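Local coordinates for beta-galactosidase (Marinomonas sp. ef1, PDB 6Y2K), which hydrolyses terminal beta-galactosyl residues from beta-galactosides, a cold-active GH42 glycosidase that assembles as a hexamer, at residues A155-F160 with I193-L198; H291-A296 with G609-E614; Q427-A432 with V526-E531; E56-L61 with G129-V134. All blocks are in the same frame, centred on the assembly; numbering follows the deposited sequence.

Overall arrangement
The four contacts lie far apart, with no two touching. Interactions 4 and 1 come first along the chain, one after the other, both in the eight-stranded parallel barrel domain: 4 packs helix 52-63 on the turn before strand 134-138, and 1 packs helix 154-168 on a loop of the excursion between strands 134-138 and 238-244. Interaction 2 then ties the turn 291-294 to strand 610-615, and interaction 3, within the trimerisation domain, falls in the chain between its two halves. The centres of 3 and 4 are about 54 Å apart, while the centre of 3 is about 29 Å from those of 1 and 2. Interactions 1 and 3 also meet a second subunit, so they join local packing to the hexamer.

Interaction 1: A155-F160 with I193-L198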
loop_
_atom_site.group_PDB
_atom_site.type_symbol
_atom_site.label_atom_id
_atom_site.label_comp_id
_atom_site.label_asym_id
_atom_site.label_seq_id
_atom_site.Cartn_x
_atom_site.Cartn_y
_atom_site.Cartn_z
ATOM N N ALA A 155 -28.849 7.658 -46.838
ATOM C CA ALA A 155 -28.496 9.015 -47.281
ATOM C C ALA A 155 -26.999 9.309 -47.139
ATOM O O ALA A 155 -26.416 9.975 -47.990
ATOM C CB ALA A 155 -29.318 10.054 -46.525
ATOM N N ASP A 156 -26.388 8.791 -46.075
ATOM C CA ASP A 156 -24.959 8.970 -45.834
ATOM C C ASP A 156 -24.124 8.229 -46.886
ATOM O O ASP A 156 -23.101 8.733 -47.341
ATOM C CB ASP A 156 -24.574 8.473 -44.438
ATOM C CG ASP A 156 -25.394 9.126 -43.338
ATOM O OD1 ASP A 156 -25.156 10.325 -43.085
ATOM O OD2 ASP A 156 -26.264 8.436 -42.743
ATOM N N LEU A 157 -24.566 7.030 -47.251
ATOM C CA LEU A 157 -23.868 6.225 -48.259
ATOM C C LEU A 157 -23.973 6.868 -49.636
ATOM O O LEU A 157 -22.996 6.883 -50.385
ATOM C CB LEU A 157 -24.427 4.812 -48.310
ATOM C CG LEU A 157 -23.750 3.827 -49.280
ATOM C CD1 LEU A 157 -22.245 3.820 -49.109
ATOM C CD2 LEU A 157 -24.321 2.445 -49.046
ATOM N N ALA A 158 -25.157 7.397 -49.953
ATOM C CA ALA A 158 -25.387 8.071 -51.226
ATOM C C ALA A 158 -24.477 9.286 -51.369
ATOM O O ALA A 158 -23.835 9.463 -52.406
ATOM C CB ALA A 158 -26.850 8.468 -51.370
ATOM N N ALA A 159 -24.405 10.103 -50.318
ATOM C CA ALA A 159 -23.503 11.258 -50.308
ATOM C C ALA A 159 -22.025 10.852 -50.402
ATOM O O ALA A 159 -21.242 11.523 -51.079
ATOM C CB ALA A 159 -23.743 12.113 -49.068
ATOM N N PHE A 160 -21.658 9.752 -49.737
ATOM C CA PHE A 160 -20.266 9.261 -49.726
ATOM C C PHE A 160 -19.823 8.833 -51.126
ATOM O O PHE A 160 -18.758 9.235 -51.596
ATOM C CB PHE A 160 -20.118 8.120 -48.708
ATOM C CG PHE A 160 -18.697 7.636 -48.485
ATOM C CD1 PHE A 160 -17.625 8.524 -48.361
ATOM C CD2 PHE A 160 -18.445 6.266 -48.333
ATOM C CE1 PHE A 160 -16.336 8.057 -48.123
ATOM C CE2 PHE A 160 -17.156 5.795 -48.082
ATOM C CZ PHE A 160 -16.100 6.693 -47.974
ATOM N N ILE A 193 -19.008 0.421 -53.220
ATOM C CA ILE A 193 -18.411 0.805 -51.949
ATOM C C ILE A 193 -19.519 0.941 -50.899
ATOM O O ILE A 193 -20.562 1.538 -51.162
ATOM C CB ILE A 193 -17.600 2.119 -52.065
ATOM C CG1 ILE A 193 -16.443 1.948 -53.072
ATOM C CG2 ILE A 193 -17.061 2.524 -50.700
ATOM C CD1 ILE A 193 -15.709 3.220 -53.426
ATOM N N GLU A 194 -19.290 0.354 -49.726
ATOM C CA GLU A 194 -20.242 0.384 -48.622
ATOM C C GLU A 194 -19.761 1.341 -47.533
ATOM O O GLU A 194 -18.652 1.873 -47.586
ATOM C CB GLU A 194 -20.416 -1.030 -48.032
ATOM C CG GLU A 194 -20.922 -2.094 -49.002
ATOM C CD GLU A 194 -22.377 -1.938 -49.435
ATOM O OE1 GLU A 194 -23.139 -1.163 -48.817
ATOM O OE2 GLU A 194 -22.756 -2.617 -50.419
ATOM N N LEU A 195 -20.615 1.550 -46.533
ATOM C CA LEU A 195 -20.226 2.264 -45.320
ATOM C C LEU A 195 -19.183 1.416 -44.573
ATOM O O LEU A 195 -19.179 0.186 -44.723
ATOM C CB LEU A 195 -21.457 2.512 -44.433
ATOM C CG LEU A 195 -22.558 3.387 -45.044
ATOM C CD1 LEU A 195 -23.843 3.287 -44.230
ATOM C CD2 LEU A 195 -22.081 4.833 -45.163
ATOM N N PRO A 196 -18.280 2.062 -43.798
ATOM C CA PRO A 196 -17.240 1.330 -43.068
ATOM C C PRO A 196 -17.657 0.672 -41.739
ATOM O O PRO A 196 -16.799 0.089 -41.071
ATOM C CB PRO A 196 -16.189 2.408 -42.812
ATOM C CG PRO A 196 -16.985 3.647 -42.662
ATOM C CD PRO A 196 -18.104 3.522 -43.655
ATOM N N ASN A 197 -18.932 0.745 -41.357
ATOM C CA ASN A 197 -19.401 0.066 -40.142
ATOM C C ASN A 197 -19.863 -1.363 -40.447
ATOM O O ASN A 197 -20.047 -1.736 -41.606
ATOM C CB ASN A 197 -20.528 0.854 -39.464
ATOM C CG ASN A 197 -21.804 0.871 -40.280
ATOM O OD1 ASN A 197 -21.760 0.986 -41.511
ATOM N ND2 ASN A 197 -22.951 0.749 -39.600
ATOM N N LEU A 198 -20.037 -2.158 -39.393
ATOM C CA LEU A 198 -20.558 -3.529 -39.509
ATOM C C LEU A 198 -19.765 -4.434 -40.479
ATOM O O LEU A 198 -20.321 -5.331 -41.110
ATOM C CB LEU A 198 -22.053 -3.506 -39.873
ATOM C CG LEU A 198 -22.963 -2.840 -38.833
ATOM C CD1 LEU A 198 -24.387 -2.774 -39.355
ATOM C CD2 LEU A 198 -22.913 -3.588 -37.508
#
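L157 lies against L195 and gives the largest share of the helix side of this contact between helix 154-168 and the loop 193-198. Its CG is anti to the backbone N (chi1 -177°), which puts the branch beyond CB close to the loop backbone. L157 CB meets L195 CD2 at 3.9 Å, and the same L195 methyl also reaches the helix backbone, 3.8 Å from L157 CA. Of the two L157 methyls, CD1 comes to 3.5 Å from I193 O and also lies near L195 N, while CD2 turns to the bent chain of E194, 3.8 Å from OE1. An alanine at L195 would remove CG and both methyls, and would probably loosen the fit of the loop on L157 and on the helix backbone behind it.

One turn on, F160 also has CG anti to its backbone N. Its CE2 touches I193 CG2 at 4.2 Å, the two side chains crossing at about a right angle, and the ring turns its edge to E194 O. No hydrogen bond spans the two segments, so here the fit is one of apolar packing. The loop carbonyls find partners close by: I193 O takes R161 NH2 and E194 O takes H207 NE2. E194 OE2 forms a salt bridge with K79 of a second subunit, which brings the loop into the assembly, and F160 meets F211 of helix 205-233 edge-to-face. This is helix-on-loop packing within the long helical excursion between the fourth and fifth strands of this TIM barrel.

Interaction 2: H291-A296 with G609-E614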
loop_
_atom_site.group_PDB
_atom_site.type_symbol
_atom_site.label_atom_id
_atom_site.label_comp_id
_atom_site.label_asym_id
_atom_site.label_seq_id
_atom_site.Cartn_x
_atom_site.Cartn_y
_atom_site.Cartn_z
ATOM N N HIS A 291 -10.206 21.493 -14.768
ATOM C CA HIS A 291 -8.763 21.475 -14.960
ATOM C C HIS A 291 -8.321 22.872 -15.405
ATOM O O HIS A 291 -9.052 23.531 -16.151
ATOM C CB HIS A 291 -8.361 20.419 -15.995
ATOM C CG HIS A 291 -6.884 20.253 -16.143
ATOM N ND1 HIS A 291 -6.142 20.983 -17.052
ATOM C CD2 HIS A 291 -6.010 19.435 -15.510
ATOM C CE1 HIS A 291 -4.871 20.628 -16.957
ATOM N NE2 HIS A 291 -4.764 19.689 -16.031
ATOM N N PRO A 292 -7.145 23.345 -14.938
ATOM C CA PRO A 292 -6.704 24.722 -15.277
ATOM C C PRO A 292 -6.625 25.094 -16.766
ATOM O O PRO A 292 -6.680 26.289 -17.098
ATOM C CB PRO A 292 -5.313 24.785 -14.659
ATOM C CG PRO A 292 -5.421 23.897 -13.471
ATOM C CD PRO A 292 -6.233 22.735 -13.952
ATOM N N ASP A 293 -6.507 24.089 -17.641
ATOM C CA ASP A 293 -6.440 24.279 -19.093
ATOM C C ASP A 293 -7.671 23.839 -19.892
ATOM O O ASP A 293 -7.646 23.873 -21.127
ATOM C CB ASP A 293 -5.201 23.556 -19.624
ATOM C CG ASP A 293 -3.951 23.987 -18.913
ATOM O OD1 ASP A 293 -3.785 25.230 -18.731
ATOM O OD2 ASP A 293 -3.158 23.104 -18.494
ATOM N N ALA A 294 -8.749 23.463 -19.210
ATOM C CA ALA A 294 -9.924 22.927 -19.887
ATOM C C ALA A 294 -10.594 23.992 -20.756
ATOM O O ALA A 294 -10.940 23.732 -21.908
ATOM C CB ALA A 294 -10.909 22.362 -18.874
ATOM N N GLY A 295 -10.755 25.188 -20.198
ATOM C CA GLY A 295 -11.284 26.330 -20.948
ATOM C C GLY A 295 -10.239 26.898 -21.888
ATOM O O GLY A 295 -10.490 27.064 -23.080
ATOM N N ALA A 296 -9.068 27.184 -21.320
ATOM C CA ALA A 296 -7.926 27.762 -22.032
ATOM C C ALA A 296 -7.614 27.103 -23.368
ATOM O O ALA A 296 -7.472 27.790 -24.377
ATOM C CB ALA A 296 -6.693 27.730 -21.136
ATOM N N GLY A 609 -1.470 24.844 -9.973
ATOM C CA GLY A 609 -2.828 25.358 -10.106
ATOM C C GLY A 609 -2.945 26.809 -10.549
ATOM O O GLY A 609 -4.057 27.317 -10.681
ATOM N N VAL A 610 -1.815 27.473 -10.789
ATOM C CA VAL A 610 -1.794 28.881 -11.188
ATOM C C VAL A 610 -1.562 28.989 -12.696
ATOM O O VAL A 610 -0.850 28.181 -13.290
ATOM C CB VAL A 610 -0.725 29.675 -10.392
ATOM C CG1 VAL A 610 -0.570 31.102 -10.917
ATOM C CG2 VAL A 610 -1.095 29.706 -8.916
ATOM N N ARG A 611 -2.217 29.969 -13.309
ATOM C CA ARG A 611 -2.100 30.236 -14.729
ATOM C C ARG A 611 -2.079 31.741 -14.922
ATOM O O ARG A 611 -2.612 32.480 -14.091
ATOM C CB ARG A 611 -3.283 29.634 -15.491
ATOM C CG ARG A 611 -3.363 28.107 -15.462
ATOM C CD ARG A 611 -2.250 27.510 -16.308
ATOM N NE ARG A 611 -2.374 26.071 -16.478
ATOM C CZ ARG A 611 -1.955 25.152 -15.607
ATOM N NH1 ARG A 611 -1.393 25.491 -14.445
ATOM N NH2 ARG A 611 -2.121 23.867 -15.890
ATOM N N VAL A 612 -1.456 32.164 -16.020
ATOM C CA VAL A 612 -1.318 33.570 -16.387
ATOM C C VAL A 612 -1.508 33.707 -17.901
ATOM O O VAL A 612 -1.176 32.800 -18.678
ATOM C CB VAL A 612 0.062 34.131 -15.971
ATOM C CG1 VAL A 612 0.259 35.564 -16.458
ATOM C CG2 VAL A 612 0.208 34.112 -14.466
ATOM N N ARG A 613 -2.068 34.834 -18.312
ATOM C CA ARG A 613 -2.142 35.179 -19.730
ATOM C C ARG A 613 -2.126 36.703 -19.871
ATOM O O ARG A 613 -2.582 37.409 -18.969
ATOM C CB ARG A 613 -3.394 34.573 -20.387
ATOM C CG ARG A 613 -3.285 34.519 -21.898
ATOM C CD ARG A 613 -4.423 33.775 -22.584
ATOM N NE ARG A 613 -4.039 33.493 -23.961
ATOM C CZ ARG A 613 -4.008 34.378 -24.960
ATOM N NH1 ARG A 613 -3.580 33.983 -26.159
ATOM N NH2 ARG A 613 -4.395 35.648 -24.789
ATOM N N GLU A 614 -1.576 37.187 -20.984
ATOM C CA GLU A 614 -1.482 38.623 -21.260
ATOM C C GLU A 614 -2.362 39.057 -22.424
ATOM O O GLU A 614 -2.515 38.326 -23.400
ATOM C CB GLU A 614 -0.043 39.005 -21.591
ATOM C CG GLU A 614 0.940 38.681 -20.481
ATOM C CD GLU A 614 2.331 39.252 -20.723
ATOM O OE1 GLU A 614 3.150 39.183 -19.785
ATOM O OE2 GLU A 614 2.606 39.778 -21.832
#
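R611 grips D293 side-on in a bidentate salt bridge. NE gives a nearly straight bond (173°) to D293 OD1 at 2.8 Å, meeting the syn lone pair of that oxygen, and NH2 reaches D293 OD2 at 2.9 Å. Both oxygens lie close to the guanidinium plane, but the carboxylate is turned 35° from it, so OD2 is met from above its own plane. The third nitrogen, R611 NH1, bonds back to V610 O at 3.0 Å, which helps fix the rotation of the group. D293 OD1 is also held by R447 NE, so two arginines share this buried acid. P292 CB sits over the centre of the guanidinium face, 3.5 Å from R611 CZ. Behind it, H291 ND1 accepts D293 N at 3.2 Å, while H291 NE2 pairs with E444 OE1. A leucine at R611 would remove both bonds to D293 and would probably leave R447 as the acid's main positive partner, weakening the tie to the turn. P292 and D293 are the middle residues of the type I turn from H291 to A294; the arrangement is a buried salt bridge joining the barrel domain to strand 610-615, at one edge of the C-terminal antiparallel sheet within this chain.

Interaction 3: Q427-A432 with V526-E531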
loop_
_atom_site.group_PDB
_atom_site.type_symbol
_atom_site.label_atom_id
_atom_site.label_comp_id
_atom_site.label_asym_id
_atom_site.label_seq_id
_atom_site.Cartn_x
_atom_site.Cartn_y
_atom_site.Cartn_z
ATOM N N GLN A 427 -6.139 4.775 -36.388
ATOM C CA GLN A 427 -5.144 3.780 -35.937
ATOM C C GLN A 427 -4.195 4.429 -34.926
ATOM O O GLN A 427 -3.142 4.964 -35.302
ATOM C CB GLN A 427 -4.350 3.186 -37.109
ATOM C CG GLN A 427 -5.174 2.290 -38.024
ATOM C CD GLN A 427 -4.323 1.400 -38.923
ATOM O OE1 GLN A 427 -3.169 1.728 -39.237
ATOM N NE2 GLN A 427 -4.886 0.261 -39.340
ATOM N N PRO A 428 -4.578 4.407 -33.635
ATOM C CA PRO A 428 -3.691 4.965 -32.612
ATOM C C PRO A 428 -2.422 4.146 -32.428
ATOM O O PRO A 428 -1.400 4.714 -32.025
ATOM C CB PRO A 428 -4.564 4.964 -31.347
ATOM C CG PRO A 428 -5.544 3.874 -31.569
ATOM C CD PRO A 428 -5.830 3.888 -33.050
ATOM N N GLN A 429 -2.504 2.836 -32.694
ATOM C CA GLN A 429 -1.360 1.914 -32.757
ATOM C C GLN A 429 -0.792 1.533 -31.371
ATOM O O GLN A 429 -0.353 0.385 -31.189
ATOM C CB GLN A 429 -0.297 2.401 -33.761
ATOM C CG GLN A 429 0.959 1.545 -33.892
ATOM C CD GLN A 429 0.711 0.128 -34.383
ATOM O OE1 GLN A 429 -0.314 -0.173 -35.005
ATOM N NE2 GLN A 429 1.683 -0.755 -34.133
ATOM N N SER A 430 -0.790 2.471 -30.421
ATOM C CA SER A 430 -0.887 2.143 -28.998
ATOM C C SER A 430 -2.226 2.673 -28.506
ATOM O O SER A 430 -2.536 3.849 -28.741
ATOM C CB SER A 430 0.226 2.795 -28.178
ATOM O OG SER A 430 -0.046 2.652 -26.792
ATOM N N ARG A 431 -2.995 1.839 -27.802
ATOM C CA ARG A 431 -4.302 2.261 -27.297
ATOM C C ARG A 431 -4.180 3.398 -26.264
ATOM O O ARG A 431 -5.137 4.143 -26.043
ATOM C CB ARG A 431 -5.072 1.069 -26.713
ATOM C CG ARG A 431 -6.538 1.364 -26.424
ATOM C CD ARG A 431 -7.347 0.089 -26.247
ATOM N NE ARG A 431 -7.407 -0.675 -27.488
ATOM C CZ ARG A 431 -7.990 -1.858 -27.612
ATOM N NH1 ARG A 431 -8.583 -2.422 -26.566
ATOM N NH2 ARG A 431 -7.977 -2.476 -28.784
ATOM N N ALA A 432 -3.012 3.537 -25.639
ATOM C CA ALA A 432 -2.761 4.631 -24.695
ATOM C C ALA A 432 -2.494 5.985 -25.377
ATOM O O ALA A 432 -2.455 7.009 -24.697
ATOM C CB ALA A 432 -1.600 4.271 -23.778
ATOM N N VAL A 526 8.390 1.734 -34.937
ATOM C CA VAL A 526 7.756 2.273 -33.732
ATOM C C VAL A 526 7.600 1.200 -32.646
ATOM O O VAL A 526 7.121 0.105 -32.913
ATOM C CB VAL A 526 6.346 2.825 -34.048
ATOM C CG1 VAL A 526 5.665 3.358 -32.789
ATOM C CG2 VAL A 526 6.409 3.932 -35.097
ATOM N N ASP A 527 7.990 1.559 -31.427
ATOM C CA ASP A 527 7.740 0.801 -30.208
ATOM C C ASP A 527 6.498 1.449 -29.564
ATOM O O ASP A 527 6.586 2.553 -29.004
ATOM C CB ASP A 527 8.994 0.891 -29.318
ATOM C CG ASP A 527 8.874 0.150 -27.994
ATOM O OD1 ASP A 527 8.192 -0.884 -27.921
ATOM O OD2 ASP A 527 9.509 0.588 -27.010
ATOM N N ALA A 528 5.343 0.793 -29.706
ATOM C CA ALA A 528 4.065 1.332 -29.253
ATOM C C ALA A 528 3.709 0.663 -27.930
ATOM O O ALA A 528 3.532 -0.559 -27.874
ATOM C CB ALA A 528 2.993 1.105 -30.305
ATOM N N LEU A 529 3.621 1.471 -26.869
ATOM C CA LEU A 529 3.742 0.976 -25.493
ATOM C C LEU A 529 2.481 1.073 -24.627
ATOM O O LEU A 529 1.705 2.032 -24.748
ATOM C CB LEU A 529 4.877 1.729 -24.785
ATOM C CG LEU A 529 6.304 1.438 -25.254
ATOM C CD1 LEU A 529 7.270 2.466 -24.679
ATOM C CD2 LEU A 529 6.746 0.023 -24.898
ATOM N N PRO A 530 2.298 0.093 -23.709
ATOM C CA PRO A 530 1.272 0.219 -22.693
ATOM C C PRO A 530 1.749 1.158 -21.587
ATOM O O PRO A 530 2.953 1.467 -21.497
ATOM C CB PRO A 530 1.131 -1.212 -22.167
ATOM C CG PRO A 530 2.505 -1.788 -22.305
ATOM C CD PRO A 530 3.101 -1.136 -23.523
ATOM N N GLU A 531 0.814 1.576 -20.737
ATOM C CA GLU A 531 1.099 2.507 -19.632
ATOM C C GLU A 531 2.162 1.974 -18.658
ATOM O O GLU A 531 2.941 2.752 -18.090
ATOM C CB GLU A 531 -0.204 2.819 -18.875
ATOM C CG GLU A 531 -0.116 3.936 -17.835
ATOM C CD GLU A 531 0.075 5.327 -18.429
ATOM O OE1 GLU A 531 -0.262 5.568 -19.600
ATOM O OE2 GLU A 531 0.561 6.203 -17.702
HETATM O O HOH W 1 4.485 -0.606 -33.054
#
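S430 OG donates a 2.8 Å hydrogen bond to L529 O, the one direct hydrogen bond across this contact. The hydroxyl approaches well above the carbonyl plane (47° out of it) and not along a lone pair. Its torsion, with OG anti to the backbone N (chi1 169°), aims it at the second segment. Beside the bond, A528 CB packs against the loop: it lies 3.5 Å from Q429 O and 3.9 Å from S430 CB, with Q429 CG a little further off. A432 CB completes the first shell, 4.1 Å from L529 O.

Behind the serine, A432 N makes a weak bond back to S430 OG at 3.3 Å, so the hydroxyl both gives and receives. A water extends the contact toward V526: it accepts from Q429 NE2 at 3.0 Å and donates to V526 O at 2.7 Å. The Q429 chain bends at chi2 (62°) to bring its amide there, and NE2 has a second acceptor in V320 O of a second subunit. From that subunit N326 ND2 also bonds Q429 O, and R288 forms a salt bridge with D527 OD1. The loop 427-432 links helix 418-426 to helix 435-448, and it closes on the end of strand 521-528, which pairs with the antiparallel strand 549-555, with W549 touching both Q429 and V526.

Interaction 4: E56-L61 with G129-V134; sequences ESLDIL and GHHPAV
H131 is the first residue of the loop 129-134 to reach helix 52-63. Its CG is anti to the backbone N (chi1 -166°), which extends the imidazole toward the helix and lays one face on L58. L58 CB makes a CH-pi contact 4.1 Å from the ring centroid, 29° off the normal, and L58 CD1 also lies over the ring. At the ring edge NE2 donates a weak hydrogen bond to D59 OD1, 3.1 Å away and far from straight (129°), the carboxylate being turned out of the ring plane. D59 OD1 has a second partner in a bound glycerol, probably from the crystallisation liquor. Across the ring, H131 ND1 accepts A133 N in the ring plane at 3.1 Å, so the imidazole is held by its own loop as well as by the helix. H131 O meanwhile takes V134 N, closing a type I turn through P132, and is also reached by R237 NH1.

This turn links helix 111-128 to strand 134-138, the fourth strand of the TIM barrel, and so lies at the end where strands begin, opposite the end that carries the active site in such barrels. Helix 52-63 leads into the neighbouring third strand, 67-71.

Next in sequence, A133 brings CB to 3.6 Å from L58 O and 4.3 Å from L58 CB, while its backbone pairs with V68 of that third strand. V134 then sets CG2 against L58 CD1 at 4.3 Å, and L58 itself also packs on V68.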
loop_
_atom_site.group_PDB
_atom_site.type_symbol
_atom_site.label_atom_id
_atom_site.label_comp_id
_atom_site.label_asym_id
_atom_site.label_seq_id
_atom_site.Cartn_x
_atom_site.Cartn_y
_atom_site.Cartn_z
ATOM N N GLU A 56 -43.006 39.724 -30.133
ATOM C CA GLU A 56 -43.143 40.433 -28.863
ATOM C C GLU A 56 -41.905 40.344 -27.983
ATOM O O GLU A 56 -41.517 41.337 -27.366
ATOM C CB GLU A 56 -44.364 39.938 -28.093
ATOM C CG GLU A 56 -45.668 40.316 -28.778
ATOM C CD GLU A 56 -46.900 39.674 -28.165
ATOM O OE1 GLU A 56 -46.797 38.925 -27.160
ATOM O OE2 GLU A 56 -47.990 39.922 -28.714
ATOM N N SER A 57 -41.303 39.157 -27.916
ATOM C CA SER A 57 -40.095 38.949 -27.109
ATOM C C SER A 57 -38.935 39.816 -27.588
ATOM O O SER A 57 -38.269 40.451 -26.776
ATOM C CB SER A 57 -39.682 37.464 -27.094
ATOM O OG SER A 57 -38.464 37.281 -26.392
ATOM N N LEU A 58 -38.696 39.847 -28.895
ATOM C CA LEU A 58 -37.614 40.660 -29.445
ATOM C C LEU A 58 -37.832 42.148 -29.134
ATOM O O LEU A 58 -36.881 42.843 -28.790
ATOM C CB LEU A 58 -37.466 40.458 -30.951
ATOM C CG LEU A 58 -37.012 39.082 -31.454
ATOM C CD1 LEU A 58 -37.053 39.044 -32.973
ATOM C CD2 LEU A 58 -35.617 38.747 -30.962
ATOM N N ASP A 59 -39.076 42.626 -29.229
ATOM C CA ASP A 59 -39.372 44.034 -28.888
ATOM C C ASP A 59 -39.098 44.348 -27.414
ATOM O O ASP A 59 -38.510 45.382 -27.111
ATOM C CB ASP A 59 -40.813 44.433 -29.274
ATOM C CG ASP A 59 -40.998 44.632 -30.786
ATOM O OD1 ASP A 59 -40.006 44.652 -31.556
ATOM O OD2 ASP A 59 -42.163 44.773 -31.212
ATOM N N ILE A 60 -39.488 43.451 -26.510
ATOM C CA ILE A 60 -39.245 43.641 -25.075
ATOM C C ILE A 60 -37.738 43.693 -24.772
ATOM O O ILE A 60 -37.275 44.595 -24.065
ATOM C CB ILE A 60 -39.972 42.573 -24.220
ATOM C CG1 ILE A 60 -41.485 42.851 -24.234
ATOM C CG2 ILE A 60 -39.457 42.551 -22.776
ATOM C CD1 ILE A 60 -42.351 41.690 -23.804
ATOM N N LEU A 61 -36.984 42.744 -25.332
ATOM C CA LEU A 61 -35.528 42.708 -25.163
ATOM C C LEU A 61 -34.868 43.978 -25.729
ATOM O O LEU A 61 -33.995 44.558 -25.083
ATOM C CB LEU A 61 -34.933 41.449 -25.816
ATOM C CG LEU A 61 -35.367 40.117 -25.189
ATOM C CD1 LEU A 61 -35.008 38.945 -26.092
ATOM C CD2 LEU A 61 -34.756 39.941 -23.803
ATOM N N GLY A 129 -34.450 39.303 -40.235
ATOM C CA GLY A 129 -33.101 39.655 -40.677
ATOM C C GLY A 129 -32.733 41.128 -40.574
ATOM O O GLY A 129 -31.542 41.457 -40.501
ATOM N N HIS A 130 -33.738 42.011 -40.575
ATOM C CA HIS A 130 -33.521 43.464 -40.390
ATOM C C HIS A 130 -34.164 44.040 -39.127
ATOM O O HIS A 130 -34.270 45.254 -38.977
ATOM C CB HIS A 130 -33.995 44.220 -41.637
ATOM C CG HIS A 130 -33.257 43.831 -42.878
ATOM N ND1 HIS A 130 -33.887 43.614 -44.083
ATOM C CD2 HIS A 130 -31.944 43.592 -43.095
ATOM C CE1 HIS A 130 -32.990 43.272 -44.992
ATOM N NE2 HIS A 130 -31.803 43.248 -44.417
ATOM N N HIS A 131 -34.550 43.172 -38.196
ATOM C CA HIS A 131 -35.120 43.608 -36.932
ATOM C C HIS A 131 -34.007 44.305 -36.131
ATOM O O HIS A 131 -32.893 43.774 -36.059
ATOM C CB HIS A 131 -35.680 42.404 -36.176
ATOM C CG HIS A 131 -36.570 42.768 -35.034
ATOM N ND1 HIS A 131 -36.099 43.361 -33.888
ATOM C CD2 HIS A 131 -37.904 42.609 -34.854
ATOM C CE1 HIS A 131 -37.105 43.569 -33.057
ATOM N NE2 HIS A 131 -38.211 43.119 -33.620
ATOM N N PRO A 132 -34.285 45.500 -35.550
ATOM C CA PRO A 132 -33.223 46.241 -34.858
ATOM C C PRO A 132 -32.678 45.592 -33.578
ATOM O O PRO A 132 -31.590 45.950 -33.137
ATOM C CB PRO A 132 -33.875 47.603 -34.541
ATOM C CG PRO A 132 -35.339 47.347 -34.559
ATOM C CD PRO A 132 -35.559 46.250 -35.565
ATOM N N ALA A 133 -33.441 44.682 -32.979
ATOM C CA ALA A 133 -32.966 43.855 -31.855
ATOM C C ALA A 133 -31.923 42.805 -32.251
ATOM O O ALA A 133 -31.105 42.431 -31.428
ATOM C CB ALA A 133 -34.143 43.156 -31.161
ATOM N N VAL A 134 -31.960 42.321 -33.489
ATOM C CA VAL A 134 -31.138 41.172 -33.883
ATOM C C VAL A 134 -29.748 41.635 -34.303
ATOM O O VAL A 134 -29.588 42.290 -35.333
ATOM C CB VAL A 134 -31.813 40.341 -34.994
ATOM C CG1 VAL A 134 -30.920 39.185 -35.443
ATOM C CG2 VAL A 134 -33.153 39.810 -34.509
#